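Local structure of probable starch synthase 4, chloroplastic/amyloplastic (6GNE) at residues A[72-77]-A[124-129]; A[178-183]-A[244-249]; A[295-300]-A[338-343]; A[424-427]-A[432-435]. The protein is a plastid member of the starch synthase family with the two-domain GT-B glycosyltransferase fold, modelled with ADP and glycans bound. All coordinates share one frame; numbering follows the deposited sequence.

Contact 1: residues A[72-77]-A[124-129]; sequences ESYFDG and FSRAAL
Ser73 and Tyr74 rest against Arg126 and Ala127 where a beta hairpin packs on a helix of the N-terminal Rossmann-like domain. Strand 64-75 turns at Asp76 and Gly77, whose backbone angles are those of a type I' turn, into the antiparallel strand 78-89; helix 117-134 lies against strand 64-75, running obliquely in the opposite sense. The strand and helix segments approach to 7.6 Å between axes, with their directions 144° apart. The short separation is consistent with the small side chains of Ser73 and Ala127, whose CA atoms are the nearest pair. Ser73 has its OG turned anti to the backbone N (chi1 178°), which lays the hydroxyl alongside Ala127, 3.3 Å from CA and 3.4 Å from CB, with no hydrogen bond to the helix segment. Tyr74 comes next and deals with Arg126 by its inner part. Its CB lies over one face of the guanidinium, toward the rim, 3.7 Å from Arg126 CZ, and the ring plane is inclined only 28° to the guanidinium. The phenol end then leads off, away from the helix. The cationic group is held by the hydroxyl of Tyr160 at NE and the carbonyl of Cys191 at NH1. Phe75 meets the same helix through another residue, its ring edge-to-face with Tyr123. Asp76, at the turn, forms a salt bridge with Arg119. Back at the arginine, the chain bends at chi2, and the methylene CG passes 3.7 Å from Tyr74 O while NH1 ends 3.3 Å from Tyr74 CD1.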
loop_
_atom_site.group_PDB
_atom_site.type_symbol
_atom_site.label_atom_id
_atom_site.label_comp_id
_atom_site.label_asym_id
_atom_site.label_seq_id
_atom_site.Cartn_x
_atom_site.Cartn_y
_atom_site.Cartn_z
ATOM N N GLU A 72 -3.169 -27.938 -13.160
ATOM C CA GLU A 72 -2.472 -28.745 -12.168
ATOM C C GLU A 72 -1.184 -28.042 -11.767
ATOM O O GLU A 72 -0.451 -27.556 -12.627
ATOM C CB GLU A 72 -2.171 -30.143 -12.715
ATOM C CG GLU A 72 -3.425 -30.905 -13.113
ATOM C CD GLU A 72 -3.334 -32.387 -12.811
ATOM O OE1 GLU A 72 -4.180 -32.872 -12.021
ATOM O OE2 GLU A 72 -2.424 -33.054 -13.353
ATOM N N SER A 73 -0.925 -27.986 -10.464
ATOM C CA SER A 73 0.198 -27.243 -9.882
ATOM C C SER A 73 0.946 -28.108 -8.877
ATOM O O SER A 73 0.335 -28.930 -8.201
ATOM C CB SER A 73 -0.359 -26.005 -9.185
ATOM O OG SER A 73 0.640 -25.256 -8.555
ATOM N N TYR A 74 2.246 -27.890 -8.751
ATOM C CA TYR A 74 3.074 -28.678 -7.841
ATOM C C TYR A 74 3.072 -28.171 -6.410
ATOM O O TYR A 74 3.138 -26.993 -6.183
ATOM C CB TYR A 74 4.516 -28.696 -8.375
ATOM C CG TYR A 74 5.549 -29.425 -7.524
ATOM C CD1 TYR A 74 6.203 -28.778 -6.458
ATOM C CD2 TYR A 74 5.908 -30.754 -7.814
ATOM C CE1 TYR A 74 7.163 -29.451 -5.692
ATOM C CE2 TYR A 74 6.865 -31.427 -7.049
ATOM C CZ TYR A 74 7.492 -30.766 -6.004
ATOM O OH TYR A 74 8.421 -31.418 -5.246
ATOM N N PHE A 75 3.027 -29.087 -5.450
ATOM C CA PHE A 75 3.305 -28.774 -4.034
ATOM C C PHE A 75 3.621 -30.048 -3.242
ATOM O O PHE A 75 2.876 -31.012 -3.359
ATOM C CB PHE A 75 2.118 -28.065 -3.398
ATOM C CG PHE A 75 2.495 -27.077 -2.345
ATOM C CD1 PHE A 75 3.240 -25.934 -2.671
ATOM C CD2 PHE A 75 2.083 -27.250 -1.031
ATOM C CE1 PHE A 75 3.576 -25.006 -1.699
ATOM C CE2 PHE A 75 2.421 -26.314 -0.049
ATOM C CZ PHE A 75 3.160 -25.195 -0.388
ATOM N N ASP A 76 4.715 -30.061 -2.462
ATOM C CA ASP A 76 5.109 -31.231 -1.623
ATOM C C ASP A 76 5.196 -32.527 -2.436
ATOM O O ASP A 76 4.702 -33.564 -1.997
ATOM C CB ASP A 76 4.149 -31.429 -0.417
ATOM C CG ASP A 76 4.220 -30.269 0.615
ATOM O OD1 ASP A 76 5.324 -29.800 0.954
ATOM O OD2 ASP A 76 3.163 -29.837 1.117
ATOM N N GLY A 77 5.773 -32.447 -3.639
ATOM C CA GLY A 77 5.952 -33.613 -4.527
ATOM C C GLY A 77 4.750 -34.168 -5.290
ATOM O O GLY A 77 4.903 -35.090 -6.106
ATOM N N PHE A 124 0.652 -20.399 -4.033
ATOM C CA PHE A 124 0.085 -19.436 -4.955
ATOM C C PHE A 124 1.099 -18.996 -6.006
ATOM O O PHE A 124 0.770 -18.930 -7.204
ATOM C CB PHE A 124 -0.447 -18.211 -4.203
ATOM C CG PHE A 124 -0.810 -17.069 -5.109
ATOM C CD1 PHE A 124 -1.811 -17.225 -6.075
ATOM C CD2 PHE A 124 -0.144 -15.853 -5.028
ATOM C CE1 PHE A 124 -2.141 -16.189 -6.930
ATOM C CE2 PHE A 124 -0.490 -14.801 -5.881
ATOM C CZ PHE A 124 -1.487 -14.972 -6.833
ATOM N N SER A 125 2.313 -18.690 -5.552
ATOM C CA SER A 125 3.397 -18.243 -6.437
ATOM C C SER A 125 3.708 -19.295 -7.475
ATOM O O SER A 125 3.882 -18.965 -8.640
ATOM C CB SER A 125 4.671 -17.925 -5.644
ATOM O OG SER A 125 4.491 -16.815 -4.782
ATOM N N ARG A 126 3.761 -20.556 -7.055
ATOM C CA ARG A 126 4.007 -21.664 -7.978
ATOM C C ARG A 126 2.864 -21.794 -8.973
ATOM O O ARG A 126 3.093 -21.765 -10.182
ATOM C CB ARG A 126 4.192 -22.991 -7.236
ATOM C CG ARG A 126 4.500 -24.187 -8.124
ATOM C CD ARG A 126 5.845 -24.000 -8.811
ATOM N NE ARG A 126 6.086 -24.950 -9.902
ATOM C CZ ARG A 126 6.776 -26.081 -9.815
ATOM N NH1 ARG A 126 7.271 -26.527 -8.659
ATOM N NH2 ARG A 126 6.931 -26.810 -10.908
ATOM N N ALA A 127 1.643 -21.911 -8.455
ATOM C CA ALA A 127 0.458 -22.023 -9.290
ATOM C C ALA A 127 0.322 -20.870 -10.274
ATOM O O ALA A 127 -0.150 -21.085 -11.387
ATOM C CB ALA A 127 -0.792 -22.140 -8.427
ATOM N N ALA A 128 0.743 -19.659 -9.889
ATOM C CA ALA A 128 0.677 -18.500 -10.796
ATOM C C ALA A 128 1.549 -18.662 -12.035
ATOM O O ALA A 128 1.117 -18.404 -13.164
ATOM C CB ALA A 128 1.049 -17.225 -10.068
ATOM N N LEU A 129 2.779 -19.085 -11.819
ATOM C CA LEU A 129 3.687 -19.406 -12.935
ATOM C C LEU A 129 3.189 -20.567 -13.798
ATOM O O LEU A 129 3.309 -20.530 -15.020
ATOM C CB LEU A 129 5.096 -19.708 -12.411
ATOM C CG LEU A 129 5.799 -18.458 -11.890
ATOM C CD1 LEU A 129 7.086 -18.841 -11.184
ATOM C CD2 LEU A 129 6.022 -17.451 -13.020
#

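Contact 2: residues A[178-183]-A[244-249]. With GLC (alpha-D-glucopyranose), chain C.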
loop_
_atom_site.group_PDB
_atom_site.type_symbol
_atom_site.label_atom_id
_atom_site.label_comp_id
_atom_site.label_asym_id
_atom_site.label_seq_id
_atom_site.Cartn_x
_atom_site.Cartn_y
_atom_site.Cartn_z
ATOM N N GLU A 178 10.253 -4.559 6.315
ATOM C CA GLU A 178 9.966 -5.231 7.563
ATOM C C GLU A 178 9.493 -6.651 7.350
ATOM O O GLU A 178 9.819 -7.521 8.123
ATOM C CB GLU A 178 8.914 -4.444 8.332
ATOM C CG GLU A 178 8.704 -4.927 9.765
ATOM C CD GLU A 178 7.471 -4.333 10.426
ATOM O OE1 GLU A 178 6.656 -3.635 9.691
ATOM O OE2 GLU A 178 7.395 -4.571 11.687
ATOM N N TYR A 179 8.701 -6.876 6.307
ATOM C CA TYR A 179 8.094 -8.196 6.075
ATOM C C TYR A 179 8.868 -8.994 5.055
ATOM O O TYR A 179 8.703 -8.807 3.872
ATOM C CB TYR A 179 6.621 -8.049 5.686
ATOM C CG TYR A 179 5.823 -7.330 6.748
ATOM C CD1 TYR A 179 5.911 -7.722 8.112
ATOM C CD2 TYR A 179 4.959 -6.260 6.415
ATOM C CE1 TYR A 179 5.197 -7.047 9.103
ATOM C CE2 TYR A 179 4.218 -5.587 7.407
ATOM C CZ TYR A 179 4.339 -5.975 8.736
ATOM O OH TYR A 179 3.632 -5.344 9.698
ATOM N N GLN A 180 9.706 -9.894 5.550
ATOM C CA GLN A 180 10.648 -10.632 4.723
ATOM C C GLN A 180 10.225 -12.093 4.444
ATOM O O GLN A 180 10.777 -12.742 3.545
ATOM C CB GLN A 180 12.058 -10.537 5.343
ATOM C CG GLN A 180 12.607 -9.126 5.216
ATOM C CD GLN A 180 13.915 -8.887 5.935
ATOM O OE1 GLN A 180 14.806 -9.752 5.994
ATOM N NE2 GLN A 180 14.052 -7.688 6.459
ATOM N N GLY A 181 9.242 -12.591 5.202
ATOM C CA GLY A 181 8.713 -13.938 5.029
ATOM C C GLY A 181 9.634 -15.034 5.480
ATOM O O GLY A 181 9.559 -16.159 4.980
ATOM N N THR A 182 10.498 -14.734 6.431
ATOM C CA THR A 182 11.526 -15.686 6.817
ATOM C C THR A 182 10.882 -16.898 7.464
ATOM O O THR A 182 9.871 -16.783 8.140
ATOM C CB THR A 182 12.545 -15.052 7.769
ATOM O OG1 THR A 182 11.842 -14.427 8.842
ATOM C CG2 THR A 182 13.386 -14.032 7.032
ATOM N N ALA A 183 11.470 -18.062 7.221
ATOM C CA ALA A 183 11.064 -19.324 7.838
ATOM C C ALA A 183 12.267 -20.303 7.849
ATOM O O ALA A 183 13.329 -19.978 7.303
ATOM C CB ALA A 183 9.892 -19.913 7.047
ATOM N N LYS A 244 17.082 -3.525 8.192
ATOM C CA LYS A 244 16.488 -4.698 8.871
ATOM C C LYS A 244 17.191 -6.004 8.501
ATOM O O LYS A 244 16.543 -7.010 8.228
ATOM C CB LYS A 244 14.968 -4.763 8.607
ATOM C CG LYS A 244 14.321 -3.368 8.417
ATOM C CD LYS A 244 12.912 -3.299 8.946
ATOM C CE LYS A 244 12.869 -3.192 10.475
ATOM N NZ LYS A 244 11.540 -2.646 10.934
ATOM N N GLY A 245 18.525 -5.969 8.491
ATOM C CA GLY A 245 19.357 -7.094 8.071
ATOM C C GLY A 245 19.735 -7.154 6.594
ATOM O O GLY A 245 20.791 -7.730 6.253
ATOM N N LEU A 246 18.905 -6.561 5.722
ATOM C CA LEU A 246 19.069 -6.667 4.270
ATOM C C LEU A 246 19.928 -5.572 3.639
ATOM O O LEU A 246 20.221 -5.636 2.439
ATOM C CB LEU A 246 17.699 -6.674 3.572
ATOM C CG LEU A 246 16.895 -7.956 3.731
ATOM C CD1 LEU A 246 15.499 -7.772 3.107
ATOM C CD2 LEU A 246 17.638 -9.143 3.127
ATOM N N HIS A 247 20.325 -4.569 4.418
ATOM C CA HIS A 247 21.128 -3.457 3.901
ATOM C C HIS A 247 22.351 -3.887 3.065
ATOM O O HIS A 247 22.576 -3.313 1.999
ATOM C CB HIS A 247 21.494 -2.486 5.029
ATOM C CG HIS A 247 22.602 -2.945 5.919
ATOM N ND1 HIS A 247 22.425 -3.902 6.892
ATOM C CD2 HIS A 247 23.906 -2.571 5.987
ATOM C CE1 HIS A 247 23.572 -4.095 7.529
ATOM N NE2 HIS A 247 24.483 -3.296 7.000
ATOM N N SER A 248 23.077 -4.916 3.517
ATOM C CA SER A 248 24.281 -5.429 2.833
ATOM C C SER A 248 23.980 -5.978 1.435
ATOM O O SER A 248 24.753 -5.757 0.488
ATOM C CB SER A 248 24.960 -6.563 3.640
ATOM O OG SER A 248 25.237 -6.201 4.985
ATOM N N THR A 249 22.878 -6.716 1.328
ATOM C CA THR A 249 22.431 -7.268 0.067
ATOM C C THR A 249 22.007 -6.165 -0.917
ATOM O O THR A 249 22.322 -6.240 -2.120
ATOM C CB THR A 249 21.259 -8.247 0.311
ATOM O OG1 THR A 249 21.706 -9.301 1.164
ATOM C CG2 THR A 249 20.717 -8.819 -1.002
HETATM C C1 GLC C . 1.061 -9.635 7.532
HETATM C C2 GLC C . 1.559 -9.859 6.106
HETATM C C3 GLC C . 2.209 -8.589 5.560
HETATM C C4 GLC C . 1.174 -7.472 5.598
HETATM C C5 GLC C . 0.739 -7.260 7.041
HETATM C C6 GLC C . -0.356 -6.206 7.131
HETATM O O2 GLC C . 2.451 -10.973 6.084
HETATM O O3 GLC C . 2.655 -8.773 4.222
HETATM O O4 GLC C . 1.713 -6.276 5.040
HETATM O O5 GLC C . 0.218 -8.484 7.584
HETATM O O6 GLC C . -0.885 -6.188 8.462
#
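Gln180 reaches Lys244 and Leu246 with CG anti to its own carbonyl carbon (chi1 -70°) and the chain extended beyond it, while Lys244, at a positive phi just after a helix, turns its carbonyl back toward the amide. The result is a nearly straight hydrogen bond from Gln180 NE2 to Lys244 O, 3.1 Å with an N-H...O angle of 170°. The acceptor lies in the glutamine's amide plane, whereas the donor is tilted out of the plane of the lysine carbonyl. Leu246 approaches from the opposite direction and sets CD1 3.4 Å from Gln180 CD. The lysine chain, bent twice, crosses Glu178 obliquely: its CD is 3.8 Å from Glu178 CA and its NZ 3.8 Å from Glu178 CG. The carboxylate stays farther off, Glu178 OE2 lying 4.6 Å from Lys244 NZ. Lys244 also makes a cation-pi contact with Phe396, which follows strand 389-392 of the C-terminal domain. Tyr179, between Glu178 and Gln180 in sequence, points away from segment 244-249 toward the glycan, one ring face carrying C3 of a glucose unit 3.7 Å above its plane, toward the rim. Phe177 O shares NE2, and Asn214 and His207 bond to OE1. With both ends of the buried amide occupied, its orientation is probably fixed, and the loop bearing the tyrosine whose ring face meets the sugar is tied to the chain at 244-246.

Contact 3: residues A[295-300]-A[338-343]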
loop_
_atom_site.group_PDB
_atom_site.type_symbol
_atom_site.label_atom_id
_atom_site.label_comp_id
_atom_site.label_asym_id
_atom_site.label_seq_id
_atom_site.Cartn_x
_atom_site.Cartn_y
_atom_site.Cartn_z
ATOM N N ALA A 295 -22.051 17.123 6.753
ATOM C CA ALA A 295 -22.697 15.828 6.650
ATOM C C ALA A 295 -22.075 14.810 7.628
ATOM O O ALA A 295 -22.807 14.092 8.333
ATOM C CB ALA A 295 -22.637 15.305 5.212
ATOM N N LEU A 296 -20.734 14.776 7.699
ATOM C CA LEU A 296 -20.032 13.835 8.573
ATOM C C LEU A 296 -20.285 14.127 10.047
ATOM O O LEU A 296 -20.533 13.202 10.820
ATOM C CB LEU A 296 -18.548 13.842 8.313
ATOM C CG LEU A 296 -17.777 12.797 9.098
ATOM C CD1 LEU A 296 -18.089 11.380 8.647
ATOM C CD2 LEU A 296 -16.282 13.079 8.945
ATOM N N ARG A 297 -20.234 15.398 10.424
ATOM C CA ARG A 297 -20.628 15.805 11.779
ATOM C C ARG A 297 -22.019 15.300 12.168
ATOM O O ARG A 297 -22.204 14.701 13.237
ATOM C CB ARG A 297 -20.566 17.328 11.937
ATOM C CG ARG A 297 -19.146 17.875 12.016
ATOM C CD ARG A 297 -19.174 19.377 11.942
ATOM N NE ARG A 297 -17.972 19.977 12.497
ATOM C CZ ARG A 297 -17.699 21.291 12.538
ATOM N NH1 ARG A 297 -18.524 22.210 12.038
ATOM N NH2 ARG A 297 -16.558 21.698 13.078
ATOM N N LYS A 298 -22.969 15.528 11.266
ATOM C CA LYS A 298 -24.372 15.133 11.434
ATOM C C LYS A 298 -24.489 13.595 11.513
ATOM O O LYS A 298 -25.180 13.071 12.374
ATOM C CB LYS A 298 -25.208 15.743 10.295
ATOM C CG LYS A 298 -26.680 15.428 10.254
ATOM C CD LYS A 298 -27.472 16.600 9.677
ATOM C CE LYS A 298 -27.779 17.685 10.738
ATOM N NZ LYS A 298 -28.863 18.648 10.349
ATOM N N GLN A 299 -23.786 12.867 10.651
ATOM C CA GLN A 299 -23.854 11.411 10.713
ATOM C C GLN A 299 -23.289 10.884 12.039
ATOM O O GLN A 299 -23.845 9.962 12.606
ATOM C CB GLN A 299 -23.144 10.764 9.525
ATOM C CG GLN A 299 -23.177 9.235 9.534
ATOM C CD GLN A 299 -22.432 8.647 8.351
ATOM O OE1 GLN A 299 -22.944 8.694 7.250
ATOM N NE2 GLN A 299 -21.220 8.111 8.568
ATOM N N LEU A 300 -22.186 11.468 12.522
ATOM C CA LEU A 300 -21.492 10.962 13.716
ATOM C C LEU A 300 -22.007 11.526 15.033
ATOM O O LEU A 300 -21.687 10.981 16.072
ATOM C CB LEU A 300 -19.994 11.230 13.616
ATOM C CG LEU A 300 -19.304 10.528 12.449
ATOM C CD1 LEU A 300 -17.840 10.917 12.418
ATOM C CD2 LEU A 300 -19.462 9.010 12.474
ATOM N N GLY A 338 -8.995 22.978 20.897
ATOM C CA GLY A 338 -10.297 23.432 20.442
ATOM C C GLY A 338 -10.712 22.928 19.069
ATOM O O GLY A 338 -11.480 23.596 18.387
ATOM N N GLY A 339 -10.188 21.769 18.655
ATOM C CA GLY A 339 -10.584 21.122 17.410
ATOM C C GLY A 339 -11.394 19.883 17.694
ATOM O O GLY A 339 -11.617 19.536 18.849
ATOM N N GLN A 340 -11.839 19.232 16.629
ATOM C CA GLN A 340 -12.507 17.933 16.668
ATOM C C GLN A 340 -11.633 16.882 16.007
ATOM O O GLN A 340 -10.739 17.207 15.234
ATOM C CB GLN A 340 -13.842 18.013 15.939
ATOM C CG GLN A 340 -14.782 19.106 16.458
ATOM C CD GLN A 340 -16.075 19.217 15.672
ATOM O OE1 GLN A 340 -16.060 19.229 14.453
ATOM N NE2 GLN A 340 -17.197 19.318 16.374
ATOM N N PHE A 341 -11.876 15.622 16.330
ATOM C CA PHE A 341 -11.053 14.512 15.870
ATOM C C PHE A 341 -11.913 13.278 15.494
ATOM O O PHE A 341 -12.725 12.802 16.299
ATOM C CB PHE A 341 -10.073 14.126 16.971
ATOM C CG PHE A 341 -8.902 13.331 16.494
ATOM C CD1 PHE A 341 -9.015 11.984 16.203
ATOM C CD2 PHE A 341 -7.692 13.943 16.305
ATOM C CE1 PHE A 341 -7.941 11.256 15.736
ATOM C CE2 PHE A 341 -6.593 13.226 15.827
ATOM C CZ PHE A 341 -6.719 11.887 15.534
ATOM N N VAL A 342 -11.684 12.750 14.296
ATOM C CA VAL A 342 -12.314 11.537 13.815
ATOM C C VAL A 342 -11.244 10.520 13.449
ATOM O O VAL A 342 -10.447 10.781 12.563
ATOM C CB VAL A 342 -13.172 11.792 12.561
ATOM C CG1 VAL A 342 -13.775 10.502 12.062
ATOM C CG2 VAL A 342 -14.329 12.694 12.926
ATOM N N LEU A 343 -11.250 9.375 14.126
ATOM C CA LEU A 343 -10.330 8.290 13.837
ATOM C C LEU A 343 -11.110 7.166 13.168
ATOM O O LEU A 343 -12.168 6.738 13.658
ATOM C CB LEU A 343 -9.656 7.748 15.098
ATOM C CG LEU A 343 -8.750 6.524 14.968
ATOM C CD1 LEU A 343 -7.567 6.811 14.050
ATOM C CD2 LEU A 343 -8.210 6.120 16.308
#
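Arg297 grips Gln340 side-on, its NE and NH2 both bonding to OE1 at 2.8 Å and 2.9 Å. The two contacts are not equivalent. NE arrives in the carbonyl plane on a lone pair, though its N-H...O angle is only 139°, while NH2 stands well above that plane. The guanidinium and amide are turned 88° apart, and the oxygen sits at the guanidinium edge, tilted slightly from its plane. An arginine chain extended from CG to NE spans the gap from the helix, and the other end of the amide is held as well, NE2 bonding to the carbonyl of Ser303. These groups join helix 287-300 to strand 340-346 in the Rossmann-like C-terminal domain of the GT-B fold, a parallel sheet in which strands 311-317 and 340-346 are linked through helix 324-336 by a beta-alpha-beta crossover. That helix packs on Phe341, which takes no part in the contact with 295-300. Beyond the polar pair, Leu300 and Val342 meet tip to tip, CD1 to CG2 at 4.0 Å, and Leu296 CD2 touches the same methyl more loosely at 4.5 Å. Helix 377-386 adjoins this apolar patch, Leu379 lying on Leu296 and Ile383 on Val342.

Contact 4: residues A[424-427]-A[432-435]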
loop_
_atom_site.group_PDB
_atom_site.type_symbol
_atom_site.label_atom_id
_atom_site.label_comp_id
_atom_site.label_asym_id
_atom_site.label_seq_id
_atom_site.Cartn_x
_atom_site.Cartn_y
_atom_site.Cartn_z
ATOM N N SER A 424 6.874 13.531 0.032
ATOM C CA SER A 424 5.570 14.073 -0.375
ATOM C C SER A 424 4.966 15.204 0.504
ATOM O O SER A 424 4.008 15.862 0.088
ATOM C CB SER A 424 4.587 12.912 -0.412
ATOM O OG SER A 424 4.603 12.217 0.823
ATOM N N VAL A 425 5.499 15.416 1.721
ATOM C CA VAL A 425 4.979 16.423 2.639
ATOM C C VAL A 425 6.072 17.410 3.026
ATOM O O VAL A 425 7.113 17.041 3.531
ATOM C CB VAL A 425 4.335 15.805 3.891
ATOM C CG1 VAL A 425 3.595 16.863 4.699
ATOM C CG2 VAL A 425 3.329 14.749 3.497
ATOM N N PHE A 426 5.793 18.683 2.790
ATOM C CA PHE A 426 6.744 19.774 2.939
ATOM C C PHE A 426 6.110 20.924 3.745
ATOM O O PHE A 426 5.110 21.523 3.339
ATOM C CB PHE A 426 7.152 20.265 1.554
ATOM C CG PHE A 426 7.727 19.197 0.681
ATOM C CD1 PHE A 426 9.076 18.819 0.789
ATOM C CD2 PHE A 426 6.922 18.544 -0.244
ATOM C CE1 PHE A 426 9.605 17.834 -0.023
ATOM C CE2 PHE A 426 7.441 17.521 -1.064
ATOM C CZ PHE A 426 8.784 17.173 -0.957
ATOM N N ASP A 427 6.730 21.230 4.872
ATOM C CA ASP A 427 6.273 22.258 5.807
ATOM C C ASP A 427 6.203 23.658 5.182
ATOM O O ASP A 427 7.196 24.143 4.625
ATOM C CB ASP A 427 7.210 22.275 7.033
ATOM C CG ASP A 427 6.613 22.978 8.222
ATOM O OD1 ASP A 427 6.720 24.218 8.314
ATOM O OD2 ASP A 427 6.055 22.275 9.095
ATOM N N THR A 432 13.642 27.127 3.520
ATOM C CA THR A 432 14.564 26.388 2.629
ATOM C C THR A 432 13.881 25.555 1.577
ATOM O O THR A 432 14.513 25.228 0.576
ATOM C CB THR A 432 15.547 25.432 3.372
ATOM O OG1 THR A 432 14.829 24.317 3.929
ATOM C CG2 THR A 432 16.324 26.172 4.458
ATOM N N ILE A 433 12.613 25.209 1.809
ATOM C CA ILE A 433 11.807 24.453 0.842
ATOM C C ILE A 433 11.215 25.388 -0.188
ATOM O O ILE A 433 10.535 26.331 0.186
ATOM C CB ILE A 433 10.644 23.716 1.514
ATOM C CG1 ILE A 433 11.191 22.712 2.541
ATOM C CG2 ILE A 433 9.803 23.007 0.448
ATOM C CD1 ILE A 433 10.139 22.035 3.361
ATOM N N PRO A 434 11.452 25.123 -1.488
ATOM C CA PRO A 434 10.841 25.990 -2.502
ATOM C C PRO A 434 9.329 26.004 -2.396
ATOM O O PRO A 434 8.687 24.990 -2.078
ATOM C CB PRO A 434 11.278 25.381 -3.844
ATOM C CG PRO A 434 12.435 24.519 -3.542
ATOM C CD PRO A 434 12.279 24.071 -2.101
ATOM N N THR A 435 8.793 27.153 -2.731
ATOM C CA THR A 435 7.417 27.479 -2.492
ATOM C C THR A 435 6.415 26.520 -3.188
ATOM O O THR A 435 5.337 26.263 -2.657
ATOM C CB THR A 435 7.210 28.973 -2.857
ATOM O OG1 THR A 435 6.029 29.432 -2.252
ATOM C CG2 THR A 435 7.127 29.216 -4.378
#
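A small apolar contact, Phe426 and Asp427 against Ile433, folds the connection between helix 419-424 and strand 441-443 back on itself in the C-terminal domain. The two segments are only five residues apart, and their backbones stay well separated, 7.2 Å between the CA atoms of Phe426 and Ile433, so the gap is bridged by the isoleucine. With CG1 anti to its carbonyl carbon (chi1 -61°) and the chain extended, its CD1 arrives 3.9 Å from Phe426 CB, and CG2 lies 4.0 Å from the same carbon. The methyl CD1 comes at the edge of the phenylalanine ring, near its plane, and does not lie over a face. The same methyl also rests on backbone, 3.8 Å from both Asp427 N and Asp427 O. The aspartate's carboxylate is used in other directions: OD1 accepts from Asp429 N in an Asx turn that starts the excursion, while OD2 pairs with Arg457 of helix 448-464 and takes the amide of Thr442. Around the contact, Phe426 is bonded through its backbone to Asn439 and Gly440 just before strand 441-443, an edge strand of the parallel sheet, and Val425 touches both that strand and strand 412-416.

How the contacts relate
The four contacts follow one another along the chain, the first two in the N-terminal half of the GT-B fold and the last two in the C-terminal half. Contact 2 is the one at the glycan pocket: besides the sugar on Tyr179, the side chain of Glu178 is about 6 Å from another glucose and about 7 Å from the bound AC1 unit. Contact 1 is about 11 Å from it at the nearest atoms, on the hairpin of strands 64-75 and 78-89. In the other half, in contact 3 the side chain of Val342 is about 10 Å from ADP, and contact 4 is about 16 Å from contact 3 at the nearest atoms. Contacts 1 and 3 are farthest apart, about 49 Å between centres.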